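(S)-ureidoglycine aminohydrolase (Escherichia coli, PDB 1RC6) catalyses the manganese-dependent, stereospecific hydrolysis of (S)-ureidoglycine to (S)-ureidoglycolate and ammonia in the anaerobic use of allantoin as a nitrogen source. Local coordinates at residues K95-T100 against P144-G149; Y108-P113 against L175-N180; H23-L28 against N214-W219. One frame throughout, in Å; residues are numbered along the deposited sequence.

Contact 1 of 3, residues K95-T100 against P144-G149; sequences KAEGKT and PWLVSG
Leu146 reaches across to the hairpin bend at 95-100 and meets Ala96, Glu97 and the outer end of Lys99. The apolar part is carried by one methyl branch: Leu146 CD2 lies 4.0 Å from Ala96 CB and 3.9 Å from Glu97 CG. The leucine has its CG anti to the backbone N (chi1 168°), which carries CG toward the hairpin, and its side chain also packs on Phe101 and Leu109.

A second set of contacts joins hydrocarbon to the ends of charged chains. The Glu97 chain, extended beyond CG, passes alongside Leu146, its CD 3.8 Å from Leu146 CB. The carboxylate is not left to the leucine alone, since Glu97 OE2 is hydrogen-bonded to Ser115 OG. More loosely, Lys99 NZ approaches Leu146 CG to 4.4 Å.

Within the hairpin itself, Lys99 N donates to Ala96 O at 2.8 Å, and the return bond from Ala96 N to Lys99 O is weak. Residues 96-99 form a type I' beta turn, the tight two-residue connection of a beta hairpin, and here the turn linking strands 91-96 and 99-104 packs on Leu146, just ahead of strand 147-150, consistent with the two facing sheets of a cupin beta barrel.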
ATOM      1  N   LYS A  95      17.161  -3.187  -4.055  1.00 24.20           N
ATOM      2  CA  LYS A  95      18.420  -3.280  -3.351  1.00 28.41           C
ATOM      3  C   LYS A  95      18.380  -2.509  -2.046  1.00 28.48           C
ATOM      4  O   LYS A  95      17.902  -1.380  -1.990  1.00 29.59           O
ATOM      5  CB  LYS A  95      19.558  -2.767  -4.233  1.00 27.14           C
ATOM      6  CG  LYS A  95      19.826  -3.636  -5.451  1.00 34.98           C
ATOM      7  CD  LYS A  95      21.072  -3.188  -6.216  1.00 39.67           C
ATOM      8  CE  LYS A  95      21.455  -4.212  -7.273  1.00 44.66           C
ATOM      9  NZ  LYS A  95      22.788  -3.932  -7.856  1.00 47.74           N
ATOM     10  N   ALA A  96      18.879  -3.145  -0.992  1.00 37.96           N
ATOM     11  CA  ALA A  96      18.930  -2.543   0.340  1.00 38.21           C
ATOM     12  C   ALA A  96      19.857  -3.356   1.242  1.00 37.37           C
ATOM     13  O   ALA A  96      20.019  -4.565   1.055  1.00 34.20           O
ATOM     14  CB  ALA A  96      17.529  -2.475   0.959  1.00 38.72           C
ATOM     15  N   GLU A  97      20.455  -2.674   2.215  1.00 40.35           N
ATOM     16  CA  GLU A  97      21.366  -3.300   3.157  1.00 42.91           C
ATOM     17  C   GLU A  97      22.341  -4.254   2.451  1.00 45.24           C
ATOM     18  O   GLU A  97      22.549  -5.393   2.879  1.00 47.01           O
ATOM     19  CB  GLU A  97      20.569  -4.037   4.238  1.00 45.08           C
ATOM     20  CG  GLU A  97      19.595  -3.128   4.975  1.00 47.27           C
ATOM     21  CD  GLU A  97      19.082  -3.720   6.269  1.00 46.73           C
ATOM     22  OE1 GLU A  97      18.780  -4.925   6.304  1.00 49.43           O
ATOM     23  OE2 GLU A  97      18.959  -2.974   7.253  1.00 47.28           O
ATOM     24  N   GLY A  98      22.917  -3.775   1.352  1.00 49.80           N
ATOM     25  CA  GLY A  98      23.877  -4.557   0.605  1.00 48.90           C
ATOM     26  C   GLY A  98      23.368  -5.781  -0.114  1.00 50.48           C
ATOM     27  O   GLY A  98      24.147  -6.433  -0.805  1.00 51.81           O
ATOM     28  N   LYS A  99      22.092  -6.121   0.022  1.00 29.39           N
ATOM     29  CA  LYS A  99      21.591  -7.307  -0.666  1.00 29.85           C
ATOM     30  C   LYS A  99      20.830  -6.920  -1.920  1.00 28.96           C
ATOM     31  O   LYS A  99      20.629  -5.738  -2.194  1.00 29.95           O
ATOM     32  CB  LYS A  99      20.685  -8.116   0.254  1.00 42.54           C
ATOM     33  CG  LYS A  99      21.270  -8.379   1.626  1.00 48.09           C
ATOM     34  CD  LYS A  99      20.251  -9.061   2.508  1.00 54.83           C
ATOM     35  CE  LYS A  99      20.591  -8.909   3.980  1.00 60.11           C
ATOM     36  NZ  LYS A  99      19.480  -9.443   4.834  1.00 62.52           N
ATOM     37  N   THR A 100      20.409  -7.925  -2.681  1.00 46.44           N
ATOM     38  CA  THR A 100      19.659  -7.715  -3.920  1.00 43.60           C
ATOM     39  C   THR A 100      18.460  -8.642  -3.926  1.00 43.35           C
ATOM     40  O   THR A 100      18.572  -9.789  -3.524  1.00 43.67           O
ATOM     41  CB  THR A 100      20.510  -8.034  -5.171  1.00 37.35           C
ATOM     42  OG1 THR A 100      21.511  -7.026  -5.343  1.00 40.47           O
ATOM     43  CG2 THR A 100      19.638  -8.078  -6.414  1.00 36.52           C
ATOM     44  N   PRO A 144      13.379  -3.025  14.464  1.00 34.88           N
ATOM     45  CA  PRO A 144      12.842  -3.794  13.340  1.00 31.31           C
ATOM     46  C   PRO A 144      13.991  -4.264  12.456  1.00 31.42           C
ATOM     47  O   PRO A 144      15.156  -4.021  12.765  1.00 32.04           O
ATOM     48  CB  PRO A 144      11.951  -2.784  12.645  1.00 27.25           C
ATOM     49  CG  PRO A 144      12.789  -1.538  12.751  1.00 29.66           C
ATOM     50  CD  PRO A 144      13.329  -1.577  14.183  1.00 29.66           C
ATOM     51  N   TRP A 145      13.668  -4.933  11.358  1.00 31.55           N
ATOM     52  CA  TRP A 145      14.704  -5.409  10.452  1.00 30.13           C
ATOM     53  C   TRP A 145      14.178  -5.686   9.042  1.00 30.40           C
ATOM     54  O   TRP A 145      12.981  -5.895   8.835  1.00 28.98           O
ATOM     55  CB  TRP A 145      15.353  -6.671  11.016  1.00 26.56           C
ATOM     56  CG  TRP A 145      14.385  -7.764  11.264  1.00 25.65           C
ATOM     57  CD1 TRP A 145      13.964  -8.714  10.374  1.00 23.38           C
ATOM     58  CD2 TRP A 145      13.673  -8.005  12.485  1.00 24.71           C
ATOM     59  NE1 TRP A 145      13.031  -9.537  10.970  1.00 23.07           N
ATOM     60  CE2 TRP A 145      12.834  -9.127  12.265  1.00 23.20           C
ATOM     61  CE3 TRP A 145      13.663  -7.379  13.743  1.00 23.62           C
ATOM     62  CZ2 TRP A 145      11.989  -9.646  13.263  1.00 22.73           C
ATOM     63  CZ3 TRP A 145      12.827  -7.889  14.736  1.00 25.58           C
ATOM     64  CH2 TRP A 145      11.998  -9.017  14.489  1.00 25.36           C
ATOM     65  N   LEU A 146      15.099  -5.682   8.083  1.00 29.52           N
ATOM     66  CA  LEU A 146      14.773  -5.921   6.688  1.00 27.56           C
ATOM     67  C   LEU A 146      13.981  -7.206   6.546  1.00 27.29           C
ATOM     68  O   LEU A 146      14.328  -8.225   7.129  1.00 28.33           O
ATOM     69  CB  LEU A 146      16.077  -5.998   5.882  1.00 26.29           C
ATOM     70  CG  LEU A 146      16.268  -6.475   4.427  1.00 24.66           C
ATOM     71  CD1 LEU A 146      15.057  -7.189   3.875  1.00 25.13           C
ATOM     72  CD2 LEU A 146      16.619  -5.288   3.580  1.00 22.71           C
ATOM     73  N   VAL A 147      12.900  -7.145   5.785  1.00 28.92           N
ATOM     74  CA  VAL A 147      12.086  -8.323   5.524  1.00 28.32           C
ATOM     75  C   VAL A 147      11.746  -8.296   4.042  1.00 29.26           C
ATOM     76  O   VAL A 147      11.443  -7.242   3.493  1.00 29.96           O
ATOM     77  CB  VAL A 147      10.785  -8.316   6.334  1.00 20.50           C
ATOM     78  CG1 VAL A 147       9.970  -9.558   6.013  1.00 20.54           C
ATOM     79  CG2 VAL A 147      11.100  -8.257   7.804  1.00 19.21           C
ATOM     80  N   SER A 148      11.809  -9.451   3.393  1.00 27.12           N
ATOM     81  CA  SER A 148      11.504  -9.532   1.976  1.00 28.83           C
ATOM     82  C   SER A 148      10.973 -10.919   1.614  1.00 27.60           C
ATOM     83  O   SER A 148      11.302 -11.903   2.261  1.00 32.72           O
ATOM     84  CB  SER A 148      12.758  -9.209   1.168  1.00 38.52           C
ATOM     85  OG  SER A 148      12.467  -9.193  -0.220  1.00 45.82           O
ATOM     86  N   GLY A 149      10.138 -10.994   0.589  1.00 23.92           N
ATOM     87  CA  GLY A 149       9.585 -12.273   0.184  1.00 22.13           C
ATOM     88  C   GLY A 149       8.493 -12.087  -0.851  1.00 23.76           C
ATOM     89  O   GLY A 149       8.435 -11.051  -1.532  1.00 23.50           O
TER

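Contact 2 of 3, residues Y108-P113 against L175-N180; sequences YLYCPP and LGFDMN
A Met-aromatic contact and an oblique aromatic pair, both centred on Tyr110, join two sheets of this two-cupin protein: strand 107-111 of the six-stranded sheet supplies the tyrosine, while Met179 begins strand 179-186 of the seven-stranded one and Phe177 lies in the loop before it. Over one face of the Tyr110 ring sits Phe177 CE1, offset toward the rim and 3.8 Å from Tyr110 CE1. The ring centroids of Tyr110 and Phe177 are 5.3 Å apart and their planes meet at 54°, a slanted arrangement in which the two side chains run antiparallel alongside one another.

Met179 takes the rim instead. Its sulfur stands near the plane of the tyrosine ring, with SD 4.2 Å from Tyr110 CE2, set there by a chi1 of 58° and a chi2 of 146°. Farther out, Trp145 meets Phe177 edge-to-face, and Met179 also touches Tyr132 and Arg134.

All three contact residues are buried, and the one polar group among their side chains is satisfied: Tyr110 OH is hydrogen-bonded to Glu82 OE1, an anchor that would limit movement of the ring. The join therefore rests on dispersion, with a ring carbon over one face of the tyrosine and a sulfur at its edge, and polarity is kept to the far end of the tyrosine.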
ATOM      1  N   TYR A 108       7.652  -8.483  -2.114  1.00 33.78           N
ATOM      2  CA  TYR A 108       7.653  -7.318  -1.257  1.00 32.22           C
ATOM      3  C   TYR A 108       8.985  -7.127  -0.559  1.00 33.29           C
ATOM      4  O   TYR A 108       9.779  -8.071  -0.426  1.00 34.87           O
ATOM      5  CB  TYR A 108       6.550  -7.423  -0.208  1.00 30.40           C
ATOM      6  CG  TYR A 108       6.769  -8.480   0.862  1.00 34.03           C
ATOM      7  CD1 TYR A 108       6.443  -9.818   0.636  1.00 35.86           C
ATOM      8  CD2 TYR A 108       7.260  -8.129   2.120  1.00 35.19           C
ATOM      9  CE1 TYR A 108       6.593 -10.778   1.643  1.00 35.20           C
ATOM     10  CE2 TYR A 108       7.412  -9.072   3.125  1.00 36.66           C
ATOM     11  CZ  TYR A 108       7.075 -10.397   2.884  1.00 37.69           C
ATOM     12  OH  TYR A 108       7.204 -11.321   3.905  1.00 39.88           O
ATOM     13  N   LEU A 109       9.225  -5.897  -0.109  1.00 30.24           N
ATOM     14  CA  LEU A 109      10.444  -5.559   0.598  1.00 29.30           C
ATOM     15  C   LEU A 109      10.233  -4.461   1.637  1.00 29.89           C
ATOM     16  O   LEU A 109       9.803  -3.353   1.307  1.00 30.12           O
ATOM     17  CB  LEU A 109      11.530  -5.098  -0.376  1.00 27.81           C
ATOM     18  CG  LEU A 109      12.756  -4.504   0.330  1.00 28.99           C
ATOM     19  CD1 LEU A 109      13.424  -5.561   1.187  1.00 31.02           C
ATOM     20  CD2 LEU A 109      13.729  -3.965  -0.693  1.00 30.19           C
ATOM     21  N   TYR A 110      10.546  -4.777   2.891  1.00 23.90           N
ATOM     22  CA  TYR A 110      10.449  -3.815   3.981  1.00 24.28           C
ATOM     23  C   TYR A 110      11.858  -3.413   4.406  1.00 24.20           C
ATOM     24  O   TYR A 110      12.754  -4.246   4.482  1.00 24.37           O
ATOM     25  CB  TYR A 110       9.711  -4.410   5.192  1.00 30.36           C
ATOM     26  CG  TYR A 110       9.877  -3.560   6.439  1.00 31.45           C
ATOM     27  CD1 TYR A 110      11.017  -3.662   7.224  1.00 32.67           C
ATOM     28  CD2 TYR A 110       8.949  -2.565   6.764  1.00 32.48           C
ATOM     29  CE1 TYR A 110      11.245  -2.790   8.290  1.00 32.78           C
ATOM     30  CE2 TYR A 110       9.165  -1.693   7.827  1.00 31.05           C
ATOM     31  CZ  TYR A 110      10.321  -1.808   8.583  1.00 30.80           C
ATOM     32  OH  TYR A 110      10.570  -0.927   9.606  1.00 27.75           O
ATOM     33  N   CYS A 111      12.052  -2.135   4.683  1.00 24.97           N
ATOM     34  CA  CYS A 111      13.348  -1.644   5.131  1.00 27.25           C
ATOM     35  C   CYS A 111      13.225  -0.870   6.437  1.00 26.94           C
ATOM     36  O   CYS A 111      12.438   0.073   6.538  1.00 29.71           O
ATOM     37  CB  CYS A 111      13.982  -0.719   4.091  1.00 34.41           C
ATOM     38  SG  CYS A 111      14.568  -1.532   2.590  1.00 39.18           S
ATOM     39  N   PRO A 112      14.003  -1.263   7.460  1.00 22.91           N
ATOM     40  CA  PRO A 112      13.939  -0.551   8.737  1.00 26.15           C
ATOM     41  C   PRO A 112      14.472   0.847   8.496  1.00 27.59           C
ATOM     42  O   PRO A 112      15.007   1.135   7.436  1.00 23.45           O
ATOM     43  CB  PRO A 112      14.858  -1.372   9.636  1.00 39.38           C
ATOM     44  CG  PRO A 112      15.889  -1.884   8.664  1.00 38.49           C
ATOM     45  CD  PRO A 112      15.013  -2.337   7.513  1.00 40.36           C
ATOM     46  N   PRO A 113      14.331   1.734   9.483  1.00 32.82           N
ATOM     47  CA  PRO A 113      14.799   3.120   9.388  1.00 41.76           C
ATOM     48  C   PRO A 113      16.253   3.211   8.972  1.00 44.08           C
ATOM     49  O   PRO A 113      17.084   2.443   9.443  1.00 48.86           O
ATOM     50  CB  PRO A 113      14.603   3.650  10.796  1.00 30.88           C
ATOM     51  CG  PRO A 113      13.463   2.849  11.295  1.00 29.35           C
ATOM     52  CD  PRO A 113      13.766   1.465  10.814  1.00 27.18           C
ATOM     53  N   LEU A 175       7.158  -6.152  18.769  1.00 31.27           N
ATOM     54  CA  LEU A 175       7.170  -4.732  19.064  1.00 28.43           C
ATOM     55  C   LEU A 175       8.261  -3.998  18.324  1.00 26.73           C
ATOM     56  O   LEU A 175       8.250  -2.766  18.259  1.00 26.53           O
ATOM     57  CB  LEU A 175       7.348  -4.503  20.561  1.00 27.18           C
ATOM     58  CG  LEU A 175       6.351  -5.227  21.471  1.00 25.19           C
ATOM     59  CD1 LEU A 175       6.604  -4.825  22.905  1.00 24.70           C
ATOM     60  CD2 LEU A 175       4.925  -4.890  21.058  1.00 23.06           C
ATOM     61  N   GLY A 176       9.219  -4.748  17.784  1.00 31.89           N
ATOM     62  CA  GLY A 176      10.300  -4.127  17.040  1.00 28.96           C
ATOM     63  C   GLY A 176       9.659  -3.365  15.902  1.00 29.42           C
ATOM     64  O   GLY A 176      10.139  -2.290  15.487  1.00 26.83           O
ATOM     65  N   PHE A 177       8.553  -3.925  15.411  1.00 30.44           N
ATOM     66  CA  PHE A 177       7.803  -3.317  14.326  1.00 32.41           C
ATOM     67  C   PHE A 177       6.671  -2.447  14.865  1.00 33.34           C
ATOM     68  O   PHE A 177       5.980  -2.817  15.807  1.00 34.20           O
ATOM     69  CB  PHE A 177       7.247  -4.397  13.404  1.00 29.83           C
ATOM     70  CG  PHE A 177       8.295  -5.073  12.563  1.00 32.32           C
ATOM     71  CD1 PHE A 177       8.471  -4.719  11.232  1.00 34.22           C
ATOM     72  CD2 PHE A 177       9.136  -6.031  13.117  1.00 32.83           C
ATOM     73  CE1 PHE A 177       9.475  -5.309  10.468  1.00 35.68           C
ATOM     74  CE2 PHE A 177      10.131  -6.621  12.369  1.00 31.97           C
ATOM     75  CZ  PHE A 177      10.304  -6.261  11.042  1.00 35.68           C
ATOM     76  N   ASP A 178       6.503  -1.279  14.255  1.00 31.74           N
ATOM     77  CA  ASP A 178       5.474  -0.342  14.653  1.00 30.22           C
ATOM     78  C   ASP A 178       4.418  -0.216  13.549  1.00 29.27           C
ATOM     79  O   ASP A 178       3.655   0.744  13.517  1.00 28.62           O
ATOM     80  CB  ASP A 178       6.107   1.018  14.942  1.00 31.02           C
ATOM     81  CG  ASP A 178       6.652   1.685  13.696  1.00 31.25           C
ATOM     82  OD1 ASP A 178       6.660   1.045  12.622  1.00 31.73           O
ATOM     83  OD2 ASP A 178       7.078   2.858  13.796  1.00 33.11           O
ATOM     84  N   MET A 179       4.379  -1.185  12.639  1.00 28.21           N
ATOM     85  CA  MET A 179       3.404  -1.160  11.556  1.00 28.80           C
ATOM     86  C   MET A 179       3.306  -2.532  10.936  1.00 29.53           C
ATOM     87  O   MET A 179       4.014  -3.448  11.330  1.00 29.80           O
ATOM     88  CB  MET A 179       3.826  -0.176  10.467  1.00 33.91           C
ATOM     89  CG  MET A 179       5.173  -0.509   9.888  1.00 34.67           C
ATOM     90  SD  MET A 179       5.326  -0.134   8.141  1.00 37.45           S
ATOM     91  CE  MET A 179       6.089   1.330   8.230  1.00 34.26           C
ATOM     92  N   ASN A 180       2.411  -2.668   9.968  1.00 39.17           N
ATOM     93  CA  ASN A 180       2.249  -3.923   9.265  1.00 38.85           C
ATOM     94  C   ASN A 180       1.448  -3.683   7.997  1.00 39.69           C
ATOM     95  O   ASN A 180       0.694  -2.723   7.914  1.00 42.01           O
ATOM     96  CB  ASN A 180       1.555  -4.947  10.152  1.00 31.59           C
ATOM     97  CG  ASN A 180       1.950  -6.380   9.808  1.00 34.30           C
ATOM     98  OD1 ASN A 180       1.838  -7.283  10.637  1.00 35.20           O
ATOM     99  ND2 ASN A 180       2.404  -6.593   8.584  1.00 33.29           N
TER

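Contact 3 of 3, residues H23-L28 against N214-W219; sequences HGNFAL and NLDNNW
Phe26 meets two consecutive residues of the facing loop, Leu215 over one face of its ring and Asp216 at its edge. Leu215 CB sits above the middle of the ring, 3.5 Å from the Phe26 centroid and only 7° off the ring normal, a CH-pi contact. The branch point follows it: Leu215 CG stands anti to the carbonyl carbon (chi1 -60°), which brings it over the ring, 3.4 Å from Phe26 CD1. At the rim the partner changes from hydrocarbon to carboxylate: Asp216 OD1 lies in the ring plane, 3.1 Å from Phe26 CD2, and the carboxylate is turned 82° against the ring. Because the hydrogens around an aromatic ring carry slight positive charge, this edge approach is probably mildly favourable. Asn25 CB also comes within 3.8 Å of Asp216 OD1.

A tight turn is consistent with neighbours in sequence reaching the face and the edge of one ring. Asp216 is the centre of an inverse gamma turn in the loop of the hairpin formed by strands 210-214 and 219-223, while Phe26 begins strand 26-29, which pairs with strand 227-230 in the seven-stranded sheet. An alanine in place of Phe26 would remove the ring, and is likely to leave a gap beneath Leu215 and the Asp216 carboxylate without its aromatic edge.

In the next layer, a weak hydrogen bond from Asn25 ND2 to Gly24 O ties back the amide, Asp216 touches Lys22, and Phe26 packs on Ile20. Leu215 also touches Ile228 and Gln236, the latter a manganese and substrate ligand by similarity.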
ATOM      1  N   HIS A  23     -11.530  14.537   4.293  1.00 84.92           N
ATOM      2  CA  HIS A  23     -10.360  14.844   5.125  1.00 85.67           C
ATOM      3  C   HIS A  23     -10.425  14.364   6.569  1.00 86.60           C
ATOM      4  O   HIS A  23     -11.328  14.738   7.319  1.00 88.10           O
ATOM      5  CB  HIS A  23     -10.105  16.353   5.109  1.00 77.45           C
ATOM      6  CG  HIS A  23      -9.880  16.907   3.737  1.00 76.43           C
ATOM      7  ND1 HIS A  23      -8.653  16.872   3.112  1.00 74.45           N
ATOM      8  CD2 HIS A  23     -10.742  17.447   2.841  1.00 74.99           C
ATOM      9  CE1 HIS A  23      -8.767  17.363   1.891  1.00 74.24           C
ATOM     10  NE2 HIS A  23     -10.025  17.718   1.701  1.00 74.12           N
ATOM     11  N   GLY A  24      -9.451  13.545   6.956  1.00 90.64           N
ATOM     12  CA  GLY A  24      -9.409  13.030   8.313  1.00 89.92           C
ATOM     13  C   GLY A  24     -10.336  11.846   8.518  1.00 89.55           C
ATOM     14  O   GLY A  24     -10.171  11.070   9.464  1.00 90.39           O
ATOM     15  N   ASN A  25     -11.324  11.709   7.642  1.00 69.84           N
ATOM     16  CA  ASN A  25     -12.255  10.605   7.745  1.00 67.25           C
ATOM     17  C   ASN A  25     -11.953   9.557   6.709  1.00 60.33           C
ATOM     18  O   ASN A  25     -11.631   8.420   7.045  1.00 60.59           O
ATOM     19  CB  ASN A  25     -13.688  11.090   7.591  1.00 91.47           C
ATOM     20  CG  ASN A  25     -14.330  11.382   8.923  1.00 98.09           C
ATOM     21  OD1 ASN A  25     -15.475  11.838   8.993  1.00104.89           O
ATOM     22  ND2 ASN A  25     -13.593  11.111  10.003  1.00104.06           N
ATOM     23  N   PHE A  26     -12.061   9.929   5.444  1.00 46.72           N
ATOM     24  CA  PHE A  26     -11.761   8.978   4.394  1.00 41.03           C
ATOM     25  C   PHE A  26     -11.658   9.684   3.057  1.00 35.38           C
ATOM     26  O   PHE A  26     -12.037  10.846   2.927  1.00 34.53           O
ATOM     27  CB  PHE A  26     -12.826   7.872   4.358  1.00 53.47           C
ATOM     28  CG  PHE A  26     -13.967   8.147   3.416  1.00 54.95           C
ATOM     29  CD1 PHE A  26     -13.916   7.707   2.096  1.00 53.45           C
ATOM     30  CD2 PHE A  26     -15.089   8.858   3.846  1.00 56.83           C
ATOM     31  CE1 PHE A  26     -14.964   7.969   1.213  1.00 56.01           C
ATOM     32  CE2 PHE A  26     -16.148   9.128   2.970  1.00 57.62           C
ATOM     33  CZ  PHE A  26     -16.084   8.682   1.651  1.00 57.42           C
ATOM     34  N   ALA A  27     -11.127   8.977   2.070  1.00 32.89           N
ATOM     35  CA  ALA A  27     -10.966   9.520   0.730  1.00 30.78           C
ATOM     36  C   ALA A  27     -10.863   8.376  -0.252  1.00 28.80           C
ATOM     37  O   ALA A  27     -10.167   7.401   0.004  1.00 28.54           O
ATOM     38  CB  ALA A  27      -9.710  10.355   0.658  1.00 43.93           C
ATOM     39  N   LEU A  28     -11.573   8.483  -1.364  1.00 32.29           N
ATOM     40  CA  LEU A  28     -11.519   7.462  -2.392  1.00 32.57           C
ATOM     41  C   LEU A  28     -10.786   8.147  -3.524  1.00 32.71           C
ATOM     42  O   LEU A  28     -11.214   9.182  -4.015  1.00 34.66           O
ATOM     43  CB  LEU A  28     -12.928   7.051  -2.828  1.00 43.83           C
ATOM     44  CG  LEU A  28     -13.120   6.036  -3.965  1.00 46.75           C
ATOM     45  CD1 LEU A  28     -12.703   6.662  -5.278  1.00 50.01           C
ATOM     46  CD2 LEU A  28     -12.319   4.788  -3.708  1.00 49.11           C
ATOM     47  N   ASN A 214     -18.297   0.524   2.113  1.00 67.40           N
ATOM     48  CA  ASN A 214     -19.220   1.369   2.842  1.00 70.90           C
ATOM     49  C   ASN A 214     -18.387   2.224   3.773  1.00 73.94           C
ATOM     50  O   ASN A 214     -18.133   1.847   4.919  1.00 77.32           O
ATOM     51  CB  ASN A 214     -20.198   0.530   3.661  1.00 82.80           C
ATOM     52  CG  ASN A 214     -21.139   1.384   4.489  1.00 81.56           C
ATOM     53  OD1 ASN A 214     -22.019   2.056   3.954  1.00 81.82           O
ATOM     54  ND2 ASN A 214     -20.948   1.373   5.805  1.00 82.31           N
ATOM     55  N   LEU A 215     -17.955   3.376   3.270  1.00 96.68           N
ATOM     56  CA  LEU A 215     -17.135   4.293   4.050  1.00100.90           C
ATOM     57  C   LEU A 215     -17.970   5.086   5.054  1.00103.93           C
ATOM     58  O   LEU A 215     -18.295   4.584   6.132  1.00103.85           O
ATOM     59  CB  LEU A 215     -16.379   5.242   3.112  1.00101.71           C
ATOM     60  CG  LEU A 215     -15.424   4.607   2.086  1.00106.81           C
ATOM     61  CD1 LEU A 215     -14.429   3.701   2.798  1.00107.53           C
ATOM     62  CD2 LEU A 215     -16.211   3.814   1.055  1.00107.46           C
ATOM     63  N   ASP A 216     -18.309   6.324   4.708  1.00 93.22           N
ATOM     64  CA  ASP A 216     -19.111   7.147   5.602  1.00 96.15           C
ATOM     65  C   ASP A 216     -20.591   6.895   5.362  1.00 93.15           C
ATOM     66  O   ASP A 216     -21.330   7.776   4.920  1.00 91.77           O
ATOM     67  CB  ASP A 216     -18.769   8.628   5.417  1.00115.87           C
ATOM     68  CG  ASP A 216     -17.468   9.017   6.110  1.00121.38           C
ATOM     69  OD1 ASP A 216     -16.999  10.160   5.915  1.00125.39           O
ATOM     70  OD2 ASP A 216     -16.917   8.180   6.859  1.00122.93           O
ATOM     71  N   ASN A 217     -21.001   5.666   5.658  1.00 98.06           N
ATOM     72  CA  ASN A 217     -22.378   5.226   5.512  1.00 94.56           C
ATOM     73  C   ASN A 217     -22.886   5.219   4.088  1.00 90.80           C
ATOM     74  O   ASN A 217     -24.076   5.023   3.861  1.00 89.61           O
ATOM     75  CB  ASN A 217     -23.303   6.087   6.362  1.00 94.64           C
ATOM     76  CG  ASN A 217     -23.060   5.902   7.832  1.00 97.14           C
ATOM     77  OD1 ASN A 217     -23.755   6.479   8.667  1.00101.44           O
ATOM     78  ND2 ASN A 217     -22.065   5.089   8.165  1.00100.16           N
ATOM     79  N   ASN A 218     -22.000   5.432   3.126  1.00 76.71           N
ATOM     80  CA  ASN A 218     -22.427   5.433   1.735  1.00 74.91           C
ATOM     81  C   ASN A 218     -21.707   4.366   0.943  1.00 70.93           C
ATOM     82  O   ASN A 218     -20.494   4.197   1.057  1.00 71.73           O
ATOM     83  CB  ASN A 218     -22.202   6.810   1.103  1.00 91.90           C
ATOM     84  CG  ASN A 218     -23.184   7.852   1.618  1.00 95.16           C
ATOM     85  OD1 ASN A 218     -24.386   7.776   1.347  1.00 97.50           O
ATOM     86  ND2 ASN A 218     -22.676   8.824   2.375  1.00 99.02           N
ATOM     87  N   TRP A 219     -22.467   3.631   0.147  1.00 80.50           N
ATOM     88  CA  TRP A 219     -21.887   2.576  -0.656  1.00 79.86           C
ATOM     89  C   TRP A 219     -21.188   3.157  -1.866  1.00 77.38           C
ATOM     90  O   TRP A 219     -21.723   4.038  -2.545  1.00 75.30           O
ATOM     91  CB  TRP A 219     -22.964   1.589  -1.092  1.00 74.33           C
ATOM     92  CG  TRP A 219     -23.653   0.970   0.063  1.00 77.79           C
ATOM     93  CD1 TRP A 219     -24.748   1.450   0.718  1.00 79.42           C
ATOM     94  CD2 TRP A 219     -23.265  -0.225   0.745  1.00 79.12           C
ATOM     95  NE1 TRP A 219     -25.065   0.626   1.769  1.00 79.88           N
ATOM     96  CE2 TRP A 219     -24.169  -0.410   1.809  1.00 79.39           C
ATOM     97  CE3 TRP A 219     -22.233  -1.155   0.563  1.00 80.62           C
ATOM     98  CZ2 TRP A 219     -24.081  -1.492   2.687  1.00 79.97           C
ATOM     99  CZ3 TRP A 219     -22.142  -2.233   1.437  1.00 81.53           C
ATOM    100  CH2 TRP A 219     -23.063  -2.391   2.488  1.00 81.04           C
TER

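Contact 2 is the core case, all its touching residues buried; contacts 1 and 3 lie nearer the surface, their centres each about 18 Å from the centre of the chain, on opposite sides of it. The chemistry follows: rings and sulfur inside, against a carboxylate beside aliphatic carbon in contact 1, and a CH-pi face with a carboxylate at the ring edge in contact 3, itself only partly buried. Contacts 1 and 2 are continuous, since strands 147-150 and 107-111 are neighbours in one sheet and Val147 O and Tyr110 N, 2.7 Å apart, probably form a hydrogen bond. Contact 3 stands apart, its nearest atoms about 17 Å from contact 2, yet strands 26-29 and 179-186 share the seven-stranded sheet.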